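Local atomic coordinates of WbbM protein (Klebsiella pneumoniae, PDB entry 6U4B), a protein that probably works as a bifunctional glycosyltransferase that polymerises O-antigen polysaccharide. Residues 70-75 / 81-86; 87-92 / 229-234; 189-192 / 197-200. One frame throughout, in Å; residues are numbered along the deposited sequence.

Contact 1: residues 70-75 / 81-86; sequences DNISFK and ELTAHY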
ATOM      1  N   ASP A  70     -14.259  -9.359  33.902  1.00 52.09           N
ATOM      2  CA  ASP A  70     -14.274 -10.815  34.031  1.00 50.58           C
ATOM      3  C   ASP A  70     -15.618 -11.346  33.539  1.00 46.70           C
ATOM      4  O   ASP A  70     -16.658 -11.076  34.147  1.00 44.36           O
ATOM      5  CB  ASP A  70     -14.019 -11.197  35.486  1.00 53.91           C
ATOM      6  CG  ASP A  70     -13.898 -12.693  35.692  1.00 52.79           C
ATOM      7  OD1 ASP A  70     -13.940 -13.454  34.700  1.00 53.76           O
ATOM      8  OD2 ASP A  70     -13.755 -13.107  36.861  1.00 54.15           O
ATOM      9  N   ASN A  71     -15.603 -12.110  32.448  1.00 42.83           N
ATOM     10  CA  ASN A  71     -16.840 -12.468  31.769  1.00 40.57           C
ATOM     11  C   ASN A  71     -16.651 -13.759  30.987  1.00 42.35           C
ATOM     12  O   ASN A  71     -15.526 -14.184  30.713  1.00 42.98           O
ATOM     13  CB  ASN A  71     -17.291 -11.354  30.821  1.00 43.11           C
ATOM     14  CG  ASN A  71     -16.413 -11.253  29.589  1.00 43.65           C
ATOM     15  OD1 ASN A  71     -16.695 -11.869  28.560  1.00 43.06           O
ATOM     16  ND2 ASN A  71     -15.337 -10.484  29.689  1.00 41.91           N
ATOM     17  N   ILE A  72     -17.777 -14.368  30.611  1.00 40.37           N
ATOM     18  CA  ILE A  72     -17.788 -15.574  29.787  1.00 40.28           C
ATOM     19  C   ILE A  72     -18.717 -15.362  28.597  1.00 36.99           C
ATOM     20  O   ILE A  72     -19.429 -16.282  28.179  1.00 35.53           O
ATOM     21  CB  ILE A  72     -18.216 -16.813  30.597  1.00 38.05           C
ATOM     22  CG1 ILE A  72     -19.577 -16.583  31.261  1.00 36.64           C
ATOM     23  CG2 ILE A  72     -17.155 -17.177  31.633  1.00 40.78           C
ATOM     24  CD1 ILE A  72     -20.155 -17.831  31.903  1.00 37.53           C
ATOM     25  N   SER A  73     -18.697 -14.153  28.031  1.00 42.47           N
ATOM     26  CA  SER A  73     -19.668 -13.792  27.002  1.00 40.85           C
ATOM     27  C   SER A  73     -19.591 -14.723  25.796  1.00 39.67           C
ATOM     28  O   SER A  73     -20.624 -15.089  25.221  1.00 37.06           O
ATOM     29  CB  SER A  73     -19.453 -12.343  26.571  1.00 38.55           C
ATOM     30  OG  SER A  73     -20.385 -11.959  25.574  1.00 38.49           O
ATOM     31  N   PHE A  74     -18.381 -15.125  25.398  1.00 40.66           N
ATOM     32  CA  PHE A  74     -18.252 -15.983  24.226  1.00 41.11           C
ATOM     33  C   PHE A  74     -18.883 -17.356  24.434  1.00 42.04           C
ATOM     34  O   PHE A  74     -19.186 -18.037  23.450  1.00 40.30           O
ATOM     35  CB  PHE A  74     -16.776 -16.127  23.828  1.00 38.33           C
ATOM     36  CG  PHE A  74     -15.978 -17.034  24.728  1.00 40.19           C
ATOM     37  CD1 PHE A  74     -15.400 -16.550  25.891  1.00 37.66           C
ATOM     38  CD2 PHE A  74     -15.795 -18.370  24.401  1.00 40.41           C
ATOM     39  CE1 PHE A  74     -14.665 -17.386  26.719  1.00 41.00           C
ATOM     40  CE2 PHE A  74     -15.060 -19.210  25.224  1.00 42.32           C
ATOM     41  CZ  PHE A  74     -14.492 -18.718  26.382  1.00 38.92           C
ATOM     42  N   LYS A  75     -19.102 -17.770  25.683  1.00 41.33           N
ATOM     43  CA  LYS A  75     -19.746 -19.048  25.968  1.00 42.45           C
ATOM     44  C   LYS A  75     -21.272 -18.967  25.942  1.00 41.69           C
ATOM     45  O   LYS A  75     -21.934 -19.957  26.278  1.00 39.62           O
ATOM     46  CB  LYS A  75     -19.291 -19.582  27.330  1.00 44.38           C
ATOM     47  CG  LYS A  75     -17.784 -19.739  27.503  1.00 40.90           C
ATOM     48  CD  LYS A  75     -17.500 -20.623  28.708  1.00 45.22           C
ATOM     49  CE  LYS A  75     -16.177 -20.301  29.376  1.00 51.59           C
ATOM     50  NZ  LYS A  75     -15.993 -21.137  30.606  1.00 48.98           N
ATOM     51  N   GLU A  81     -28.270 -17.543  29.354  1.00 32.21           N
ATOM     52  CA  GLU A  81     -28.301 -16.393  30.252  1.00 37.96           C
ATOM     53  C   GLU A  81     -27.360 -16.517  31.441  1.00 38.26           C
ATOM     54  O   GLU A  81     -27.251 -15.559  32.215  1.00 37.64           O
ATOM     55  CB  GLU A  81     -29.721 -16.161  30.765  1.00 46.62           C
ATOM     56  CG  GLU A  81     -30.583 -15.317  29.856  1.00 54.53           C
ATOM     57  CD  GLU A  81     -31.593 -16.131  29.082  1.00 63.12           C
ATOM     58  OE1 GLU A  81     -31.275 -17.280  28.711  1.00 67.91           O
ATOM     59  OE2 GLU A  81     -32.709 -15.620  28.854  1.00 65.21           O
ATOM     60  N   LEU A  82     -26.692 -17.660  31.620  1.00 35.79           N
ATOM     61  CA  LEU A  82     -25.684 -17.756  32.673  1.00 39.29           C
ATOM     62  C   LEU A  82     -24.556 -16.752  32.468  1.00 38.74           C
ATOM     63  O   LEU A  82     -23.916 -16.335  33.440  1.00 39.41           O
ATOM     64  CB  LEU A  82     -25.126 -19.175  32.738  1.00 41.47           C
ATOM     65  CG  LEU A  82     -26.043 -20.232  33.348  1.00 44.13           C
ATOM     66  CD1 LEU A  82     -25.425 -21.611  33.233  1.00 49.06           C
ATOM     67  CD2 LEU A  82     -26.343 -19.898  34.802  1.00 42.79           C
ATOM     68  N   THR A  83     -24.308 -16.340  31.218  1.00 34.73           N
ATOM     69  CA  THR A  83     -23.295 -15.322  30.954  1.00 36.64           C
ATOM     70  C   THR A  83     -23.670 -13.985  31.580  1.00 39.46           C
ATOM     71  O   THR A  83     -22.788 -13.240  32.018  1.00 43.83           O
ATOM     72  CB  THR A  83     -23.079 -15.165  29.445  1.00 38.66           C
ATOM     73  OG1 THR A  83     -24.287 -14.707  28.827  1.00 47.33           O
ATOM     74  CG2 THR A  83     -22.690 -16.492  28.828  1.00 35.06           C
ATOM     75  N   ALA A  84     -24.964 -13.657  31.623  1.00 38.49           N
ATOM     76  CA  ALA A  84     -25.393 -12.466  32.350  1.00 39.79           C
ATOM     77  C   ALA A  84     -25.222 -12.663  33.852  1.00 41.31           C
ATOM     78  O   ALA A  84     -24.699 -11.784  34.550  1.00 40.51           O
ATOM     79  CB  ALA A  84     -26.846 -12.131  32.007  1.00 33.85           C
ATOM     80  N   HIS A  85     -25.669 -13.814  34.362  1.00 40.65           N
ATOM     81  CA  HIS A  85     -25.445 -14.177  35.757  1.00 42.38           C
ATOM     82  C   HIS A  85     -23.970 -14.054  36.122  1.00 40.64           C
ATOM     83  O   HIS A  85     -23.613 -13.392  37.104  1.00 38.22           O
ATOM     84  CB  HIS A  85     -25.960 -15.603  35.991  1.00 43.34           C
ATOM     85  CG  HIS A  85     -25.789 -16.108  37.393  1.00 43.96           C
ATOM     86  ND1 HIS A  85     -26.293 -17.324  37.803  1.00 46.93           N
ATOM     87  CD2 HIS A  85     -25.175 -15.573  38.474  1.00 45.54           C
ATOM     88  CE1 HIS A  85     -25.998 -17.516  39.075  1.00 46.88           C
ATOM     89  NE2 HIS A  85     -25.318 -16.469  39.506  1.00 47.90           N
ATOM     90  N   TYR A  86     -23.096 -14.678  35.326  1.00 40.25           N
ATOM     91  CA  TYR A  86     -21.664 -14.643  35.612  1.00 42.69           C
ATOM     92  C   TYR A  86     -21.138 -13.213  35.623  1.00 43.58           C
ATOM     93  O   TYR A  86     -20.385 -12.824  36.524  1.00 44.13           O
ATOM     94  CB  TYR A  86     -20.906 -15.486  34.584  1.00 46.04           C
ATOM     95  CG  TYR A  86     -19.414 -15.562  34.828  1.00 46.82           C
ATOM     96  CD1 TYR A  86     -18.550 -14.611  34.296  1.00 43.36           C
ATOM     97  CD2 TYR A  86     -18.868 -16.587  35.591  1.00 47.39           C
ATOM     98  CE1 TYR A  86     -17.190 -14.676  34.521  1.00 42.62           C
ATOM     99  CE2 TYR A  86     -17.508 -16.660  35.821  1.00 48.40           C
ATOM    100  CZ  TYR A  86     -16.674 -15.704  35.284  1.00 48.56           C
ATOM    101  OH  TYR A  86     -15.319 -15.774  35.513  1.00 52.33           O
TER
HETATM  102  O   HOH W   1     -20.243 -12.937  30.817  1.00 36.82           O
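The loop that leads into helix 76-79 folds back on the start of helix 82-91, and I72 of the loop covers one face of the Y86 ring. CG2 of I72 lies 3.9 Å from the centroid of that ring and 12° off its normal, a clear CH-pi contact. The other branch of I72, CG1 and CD1, lies at the root of the tyrosine, where CD1 meets Y86 CB at 3.6 Å. Y86 has its CG anti to the backbone N (chi1 -178°), which carries the ring out along the loop toward D70. There the Y86 hydroxyl donates to D70 OD1 at 2.8 Å. The carboxylate stands nearly upright to the ring, with the planes 81° apart. It is met on its syn side, by a donor tilted out of its plane.

Both segments lie within the DUF4422 region. The loop itself is shaped by an Asx turn: N71 OD1 accepts from S73 N at 3.1 Å, on a lone pair. N71 ND2 is held by G69 O. A water joins the two backbones, accepting from I72 N and donating to T83 O. Nearby, T83 CG2 rests 3.3 Å from I72 O. D66 ties both sides together, with OD1 bonded to S73 OG and OD2 to T83 OG1. K75 NZ forms a salt bridge with E238, and F74 packs on K554 of a second subunit.

Contact 2: residues 87-92 / 229-234; sequences WVWKNE and WLFSIL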
ATOM      1  N   TRP A  87     -21.530 -12.413  34.626  1.00 46.22           N
ATOM      2  CA  TRP A  87     -20.998 -11.057  34.508  1.00 45.54           C
ATOM      3  C   TRP A  87     -21.404 -10.195  35.696  1.00 48.74           C
ATOM      4  O   TRP A  87     -20.587  -9.427  36.220  1.00 50.31           O
ATOM      5  CB  TRP A  87     -21.466 -10.417  33.201  1.00 40.28           C
ATOM      6  CG  TRP A  87     -20.946  -9.023  33.009  1.00 45.95           C
ATOM      7  CD1 TRP A  87     -19.760  -8.661  32.437  1.00 42.86           C
ATOM      8  CD2 TRP A  87     -21.593  -7.805  33.395  1.00 50.16           C
ATOM      9  NE1 TRP A  87     -19.631  -7.293  32.442  1.00 47.66           N
ATOM     10  CE2 TRP A  87     -20.743  -6.744  33.024  1.00 50.51           C
ATOM     11  CE3 TRP A  87     -22.811  -7.509  34.017  1.00 48.85           C
ATOM     12  CZ2 TRP A  87     -21.070  -5.409  33.254  1.00 50.55           C
ATOM     13  CZ3 TRP A  87     -23.134  -6.183  34.245  1.00 46.09           C
ATOM     14  CH2 TRP A  87     -22.266  -5.151  33.865  1.00 50.98           C
ATOM     15  N   VAL A  88     -22.662 -10.302  36.134  1.00 43.65           N
ATOM     16  CA  VAL A  88     -23.104  -9.557  37.309  1.00 46.17           C
ATOM     17  C   VAL A  88     -22.355 -10.031  38.547  1.00 48.90           C
ATOM     18  O   VAL A  88     -21.916  -9.224  39.378  1.00 49.62           O
ATOM     19  CB  VAL A  88     -24.629  -9.693  37.483  1.00 43.53           C
ATOM     20  CG1 VAL A  88     -25.075  -9.053  38.785  1.00 43.18           C
ATOM     21  CG2 VAL A  88     -25.361  -9.072  36.304  1.00 43.97           C
ATOM     22  N   TRP A  89     -22.187 -11.349  38.679  1.00 47.19           N
ATOM     23  CA  TRP A  89     -21.495 -11.922  39.828  1.00 50.13           C
ATOM     24  C   TRP A  89     -20.081 -11.367  39.966  1.00 50.49           C
ATOM     25  O   TRP A  89     -19.652 -11.013  41.069  1.00 50.36           O
ATOM     26  CB  TRP A  89     -21.470 -13.446  39.689  1.00 51.31           C
ATOM     27  CG  TRP A  89     -20.632 -14.177  40.694  1.00 54.01           C
ATOM     28  CD1 TRP A  89     -20.438 -13.848  42.003  1.00 57.54           C
ATOM     29  CD2 TRP A  89     -19.875 -15.371  40.463  1.00 52.30           C
ATOM     30  NE1 TRP A  89     -19.606 -14.765  42.603  1.00 57.04           N
ATOM     31  CE2 TRP A  89     -19.247 -15.709  41.677  1.00 54.68           C
ATOM     32  CE3 TRP A  89     -19.667 -16.187  39.346  1.00 51.13           C
ATOM     33  CZ2 TRP A  89     -18.425 -16.829  41.806  1.00 58.20           C
ATOM     34  CZ3 TRP A  89     -18.851 -17.298  39.475  1.00 53.46           C
ATOM     35  CH2 TRP A  89     -18.241 -17.608  40.696  1.00 58.30           C
ATOM     36  N   LYS A  90     -19.352 -11.265  38.856  1.00 51.07           N
ATOM     37  CA  LYS A  90     -17.937 -10.916  38.906  1.00 53.39           C
ATOM     38  C   LYS A  90     -17.664  -9.419  38.838  1.00 54.37           C
ATOM     39  O   LYS A  90     -16.593  -8.983  39.278  1.00 52.83           O
ATOM     40  CB  LYS A  90     -17.184 -11.603  37.763  1.00 51.20           C
ATOM     41  CG  LYS A  90     -17.094 -13.108  37.900  1.00 49.99           C
ATOM     42  CD  LYS A  90     -16.417 -13.491  39.205  1.00 54.84           C
ATOM     43  CE  LYS A  90     -16.159 -14.985  39.274  1.00 49.59           C
ATOM     44  NZ  LYS A  90     -15.521 -15.373  40.563  1.00 55.78           N
ATOM     45  N   ASN A  91     -18.591  -8.618  38.307  1.00 53.35           N
ATOM     46  CA  ASN A  91     -18.287  -7.233  37.981  1.00 60.02           C
ATOM     47  C   ASN A  91     -19.210  -6.201  38.613  1.00 60.93           C
ATOM     48  O   ASN A  91     -18.805  -5.039  38.737  1.00 61.67           O
ATOM     49  CB  ASN A  91     -18.306  -7.032  36.457  1.00 60.67           C
ATOM     50  CG  ASN A  91     -17.406  -8.016  35.732  1.00 57.86           C
ATOM     51  OD1 ASN A  91     -16.185  -7.856  35.707  1.00 58.99           O
ATOM     52  ND2 ASN A  91     -18.007  -9.041  35.137  1.00 52.40           N
ATOM     53  N   GLU A  92     -20.418  -6.572  39.016  1.00 61.61           N
ATOM     54  CA  GLU A  92     -21.396  -5.604  39.491  1.00 65.02           C
ATOM     55  C   GLU A  92     -21.336  -5.443  41.006  1.00 68.42           C
ATOM     56  O   GLU A  92     -21.075  -6.397  41.745  1.00 65.65           O
ATOM     57  CB  GLU A  92     -22.809  -6.022  39.082  1.00 60.86           C
ATOM     58  CG  GLU A  92     -23.214  -5.592  37.686  1.00 57.45           C
ATOM     59  CD  GLU A  92     -23.456  -4.099  37.586  1.00 58.24           C
ATOM     60  OE1 GLU A  92     -22.477  -3.341  37.411  1.00 55.22           O
ATOM     61  OE2 GLU A  92     -24.629  -3.683  37.697  1.00 56.94           O
ATOM     62  N   TRP A 229     -21.303 -21.707  44.212  1.00 48.94           N
ATOM     63  CA  TRP A 229     -21.641 -23.124  44.154  1.00 49.96           C
ATOM     64  C   TRP A 229     -21.908 -23.567  42.720  1.00 45.88           C
ATOM     65  O   TRP A 229     -21.357 -24.576  42.260  1.00 45.42           O
ATOM     66  CB  TRP A 229     -22.855 -23.390  45.047  1.00 51.40           C
ATOM     67  CG  TRP A 229     -23.367 -24.801  45.035  1.00 51.68           C
ATOM     68  CD1 TRP A 229     -22.954 -25.830  45.830  1.00 54.47           C
ATOM     69  CD2 TRP A 229     -24.412 -25.326  44.208  1.00 50.07           C
ATOM     70  NE1 TRP A 229     -23.667 -26.969  45.540  1.00 51.69           N
ATOM     71  CE2 TRP A 229     -24.571 -26.684  44.549  1.00 50.49           C
ATOM     72  CE3 TRP A 229     -25.227 -24.781  43.208  1.00 43.46           C
ATOM     73  CZ2 TRP A 229     -25.509 -27.507  43.926  1.00 47.36           C
ATOM     74  CZ3 TRP A 229     -26.155 -25.599  42.591  1.00 40.47           C
ATOM     75  CH2 TRP A 229     -26.289 -26.947  42.951  1.00 43.99           C
ATOM     76  N   LEU A 230     -22.742 -22.819  41.993  1.00 43.88           N
ATOM     77  CA  LEU A 230     -23.137 -23.236  40.649  1.00 42.39           C
ATOM     78  C   LEU A 230     -21.940 -23.285  39.706  1.00 43.03           C
ATOM     79  O   LEU A 230     -21.741 -24.271  38.987  1.00 43.80           O
ATOM     80  CB  LEU A 230     -24.207 -22.296  40.097  1.00 41.17           C
ATOM     81  CG  LEU A 230     -24.604 -22.525  38.636  1.00 37.37           C
ATOM     82  CD1 LEU A 230     -25.347 -23.843  38.472  1.00 39.21           C
ATOM     83  CD2 LEU A 230     -25.432 -21.362  38.098  1.00 31.50           C
ATOM     84  N   PHE A 231     -21.128 -22.227  39.693  1.00 39.12           N
ATOM     85  CA  PHE A 231     -20.058 -22.152  38.708  1.00 41.61           C
ATOM     86  C   PHE A 231     -18.852 -23.005  39.074  1.00 44.18           C
ATOM     87  O   PHE A 231     -18.075 -23.355  38.182  1.00 45.19           O
ATOM     88  CB  PHE A 231     -19.651 -20.694  38.485  1.00 38.09           C
ATOM     89  CG  PHE A 231     -20.637 -19.925  37.658  1.00 41.11           C
ATOM     90  CD1 PHE A 231     -20.670 -20.081  36.284  1.00 42.24           C
ATOM     91  CD2 PHE A 231     -21.553 -19.072  38.253  1.00 42.42           C
ATOM     92  CE1 PHE A 231     -21.585 -19.390  35.514  1.00 41.82           C
ATOM     93  CE2 PHE A 231     -22.474 -18.377  37.488  1.00 41.72           C
ATOM     94  CZ  PHE A 231     -22.490 -18.537  36.117  1.00 40.10           C
ATOM     95  N   SER A 232     -18.681 -23.359  40.351  1.00 44.43           N
ATOM     96  CA  SER A 232     -17.676 -24.362  40.693  1.00 49.45           C
ATOM     97  C   SER A 232     -18.031 -25.709  40.078  1.00 50.85           C
ATOM     98  O   SER A 232     -17.150 -26.447  39.620  1.00 54.21           O
ATOM     99  CB  SER A 232     -17.540 -24.486  42.210  1.00 51.92           C
ATOM    100  OG  SER A 232     -18.676 -25.121  42.774  1.00 51.38           O
ATOM    101  N   ILE A 233     -19.323 -26.040  40.053  1.00 45.77           N
ATOM    102  CA  ILE A 233     -19.770 -27.275  39.416  1.00 43.17           C
ATOM    103  C   ILE A 233     -19.633 -27.176  37.904  1.00 42.65           C
ATOM    104  O   ILE A 233     -19.178 -28.120  37.243  1.00 43.72           O
ATOM    105  CB  ILE A 233     -21.218 -27.586  39.833  1.00 44.40           C
ATOM    106  CG1 ILE A 233     -21.280 -27.918  41.327  1.00 53.57           C
ATOM    107  CG2 ILE A 233     -21.791 -28.718  38.989  1.00 36.36           C
ATOM    108  CD1 ILE A 233     -22.647 -27.741  41.933  1.00 46.96           C
ATOM    109  N   LEU A 234     -20.025 -26.039  37.329  1.00 38.92           N
ATOM    110  CA  LEU A 234     -19.962 -25.891  35.880  1.00 40.02           C
ATOM    111  C   LEU A 234     -18.521 -25.889  35.376  1.00 36.73           C
ATOM    112  O   LEU A 234     -18.250 -26.412  34.291  1.00 36.09           O
ATOM    113  CB  LEU A 234     -20.697 -24.621  35.447  1.00 40.63           C
ATOM    114  CG  LEU A 234     -22.192 -24.568  35.795  1.00 41.94           C
ATOM    115  CD1 LEU A 234     -22.850 -23.316  35.227  1.00 31.50           C
ATOM    116  CD2 LEU A 234     -22.917 -25.827  35.322  1.00 36.24           C
TER
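W89 of helix 82-91 reaches across to F231 of helix 220-240, and between residues 87-92 and 229-234 this one aromatic pair makes the contact. Both helices belong to the DUF4422 region. The tight part is the six-membered side of the indole: W89 CZ3 touches F231 CD2 at 3.5 Å and F231 CB at 3.6 Å. The planes are near parallel, at 17°, but the rings are slid apart and barely overlap, their centroids 5.2 Å from each other. The two side chains come from opposite directions and pass alongside. With CG anti to the backbone N (chi1 172°), W89 extends far enough to bridge the gap.

F231 is on the buried side. H85 and Y86 both meet its ring edge-to-face. The loose part is the partly exposed indole and the widely spaced backbones, with the CA atoms of W89 and F231 10.4 Å apart. F223, S227 and E228 of helix 220-240 pack on W89. At the solvent side the exposed K90 runs its chain along one indole face, with CE toward the rim. Helix 82-91 ends at N91, whose ND2 bonds D70 O and also donates at 2.8 Å to W87 O, an oxygen that accepts from N91 N as well.

Contact 3: residues 189-192 / 197-200; sequences IVEK and YSTA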
ATOM      1  N   ILE A 189     -20.503 -34.655  39.938  1.00 44.59           N
ATOM      2  CA  ILE A 189     -19.644 -33.574  40.407  1.00 49.56           C
ATOM      3  C   ILE A 189     -20.198 -32.959  41.686  1.00 47.02           C
ATOM      4  O   ILE A 189     -19.448 -32.680  42.630  1.00 51.05           O
ATOM      5  CB  ILE A 189     -19.470 -32.526  39.294  1.00 48.26           C
ATOM      6  CG1 ILE A 189     -18.703 -33.135  38.121  1.00 46.28           C
ATOM      7  CG2 ILE A 189     -18.760 -31.289  39.822  1.00 46.77           C
ATOM      8  CD1 ILE A 189     -18.677 -32.262  36.899  1.00 48.46           C
ATOM      9  N   VAL A 190     -21.514 -32.738  41.742  1.00 47.25           N
ATOM     10  CA  VAL A 190     -22.130 -32.236  42.968  1.00 50.39           C
ATOM     11  C   VAL A 190     -21.897 -33.211  44.113  1.00 54.61           C
ATOM     12  O   VAL A 190     -21.610 -32.803  45.245  1.00 56.91           O
ATOM     13  CB  VAL A 190     -23.632 -31.980  42.748  1.00 55.07           C
ATOM     14  CG1 VAL A 190     -24.250 -31.351  43.992  1.00 53.14           C
ATOM     15  CG2 VAL A 190     -23.851 -31.099  41.530  1.00 52.70           C
ATOM     16  N   GLU A 191     -22.009 -34.512  43.835  1.00 55.94           N
ATOM     17  CA  GLU A 191     -21.786 -35.520  44.867  1.00 65.98           C
ATOM     18  C   GLU A 191     -20.356 -35.474  45.391  1.00 66.53           C
ATOM     19  O   GLU A 191     -20.131 -35.517  46.606  1.00 67.76           O
ATOM     20  CB  GLU A 191     -22.108 -36.911  44.321  1.00 68.85           C
ATOM     21  CG  GLU A 191     -23.574 -37.147  44.006  1.00 68.44           C
ATOM     22  CD  GLU A 191     -24.368 -37.551  45.226  1.00 75.26           C
ATOM     23  OE1 GLU A 191     -23.794 -37.549  46.336  1.00 81.31           O
ATOM     24  OE2 GLU A 191     -25.562 -37.879  45.077  1.00 78.65           O
ATOM     25  N   LYS A 192     -19.377 -35.383  44.491  1.00 65.33           N
ATOM     26  CA  LYS A 192     -17.979 -35.370  44.915  1.00 67.58           C
ATOM     27  C   LYS A 192     -17.622 -34.065  45.613  1.00 63.89           C
ATOM     28  O   LYS A 192     -17.053 -34.073  46.710  1.00 64.98           O
ATOM     29  CB  LYS A 192     -17.061 -35.597  43.716  1.00 73.39           C
ATOM     30  CG  LYS A 192     -15.590 -35.383  44.039  1.00 84.02           C
ATOM     31  CD  LYS A 192     -14.737 -35.255  42.788  1.00 90.53           C
ATOM     32  CE  LYS A 192     -14.626 -36.575  42.046  1.00 97.45           C
ATOM     33  NZ  LYS A 192     -13.721 -36.456  40.866  1.00100.59           N
ATOM     34  N   TYR A 197     -25.119 -32.630  49.597  1.00 56.01           N
ATOM     35  CA  TYR A 197     -26.234 -32.400  48.689  1.00 54.24           C
ATOM     36  C   TYR A 197     -26.873 -33.685  48.181  1.00 54.19           C
ATOM     37  O   TYR A 197     -27.831 -33.610  47.404  1.00 55.19           O
ATOM     38  CB  TYR A 197     -25.776 -31.564  47.487  1.00 54.10           C
ATOM     39  CG  TYR A 197     -25.712 -30.079  47.746  1.00 56.07           C
ATOM     40  CD1 TYR A 197     -24.694 -29.533  48.518  1.00 59.32           C
ATOM     41  CD2 TYR A 197     -26.664 -29.219  47.208  1.00 53.52           C
ATOM     42  CE1 TYR A 197     -24.627 -28.172  48.753  1.00 59.84           C
ATOM     43  CE2 TYR A 197     -26.603 -27.857  47.436  1.00 55.77           C
ATOM     44  CZ  TYR A 197     -25.584 -27.340  48.211  1.00 56.46           C
ATOM     45  OH  TYR A 197     -25.519 -25.987  48.444  1.00 59.25           O
ATOM     46  N   SER A 198     -26.375 -34.853  48.596  1.00 58.42           N
ATOM     47  CA  SER A 198     -26.838 -36.108  48.010  1.00 60.98           C
ATOM     48  C   SER A 198     -28.340 -36.298  48.195  1.00 64.25           C
ATOM     49  O   SER A 198     -29.030 -36.754  47.277  1.00 65.93           O
ATOM     50  CB  SER A 198     -26.071 -37.284  48.615  1.00 65.47           C
ATOM     51  OG  SER A 198     -26.345 -37.415  49.998  1.00 77.30           O
ATOM     52  N   THR A 199     -28.866 -35.950  49.374  1.00 64.49           N
ATOM     53  CA  THR A 199     -30.300 -36.100  49.614  1.00 61.90           C
ATOM     54  C   THR A 199     -31.105 -35.084  48.810  1.00 58.52           C
ATOM     55  O   THR A 199     -32.199 -35.395  48.324  1.00 56.28           O
ATOM     56  CB  THR A 199     -30.604 -35.971  51.108  1.00 66.31           C
ATOM     57  OG1 THR A 199     -29.889 -36.982  51.830  1.00 71.29           O
ATOM     58  CG2 THR A 199     -32.099 -36.137  51.373  1.00 65.75           C
ATOM     59  N   ALA A 200     -30.579 -33.867  48.655  1.00 53.33           N
ATOM     60  CA  ALA A 200     -31.260 -32.870  47.835  1.00 56.60           C
ATOM     61  C   ALA A 200     -31.275 -33.281  46.367  1.00 58.15           C
ATOM     62  O   ALA A 200     -32.244 -33.010  45.648  1.00 55.11           O
ATOM     63  CB  ALA A 200     -30.594 -31.506  48.004  1.00 54.72           C
TER
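V190 and Y197 make the apolar half of this contact, and E191 and S198 the polar-edged half. V190 CG1 meets Y197 CB at 3.8 Å, and the two side chains cross at about a right angle. This valine branch is set anti to the backbone N (chi1 -175°), which turns it to the tyrosine. The Y197 CB points at the helix of V190, but the ring then leads away from it, so the valine touches the base of the tyrosine. Beside this pair the E191 carboxylate lies against S198: E191 OE1 is 3.2 Å and E191 OE2 3.6 Å from S198 CB. The glutamate chain is bent at chi2 (-84°), which folds its end back over the start of the next helix. This is van der Waals contact with a methylene. The serine hydroxyl is turned off to the side, with S198 OG 4.5 Å from E191 OE1.

The segments belong to two successive helices of the DUF4422 region, 180-193 and 198-206, joined by a short turn. The turn brings the CA atoms of E191 and S198 to 6.0 Å from each other.

Helices 220-240 and 253-272 form the next shell. W229 of the first stacks on the Y197 ring, and K268 of the second makes a cation-pi contact with it. I233 and L261, one from each helix, pack around V190 and complete its apolar surround.

Overall arrangement
Contacts 1 and 2 are neighbours, with centres about 8 Å apart, and share helix 82-91. Contact 1 uses its start and contact 2 its end. L82 also packs on L230 and L234. Contact 3 lies about 19 Å from contact 2, centre to centre, and does not touch contact 1. V190 of helix 180-193 and Y197 at the start of the next helix both meet helix 220-240. I72, T83, F231, V190 and Y197 are buried; Y86, W89, E191 and S198 are partly exposed, and D70 is exposed. Contact 1 mixes CH-pi, hydrogen-bond and water contacts. Contact 2 is almost wholly a slid-apart aromatic pair. Contact 3 is van der Waals packing with a carboxylate at its outer edge.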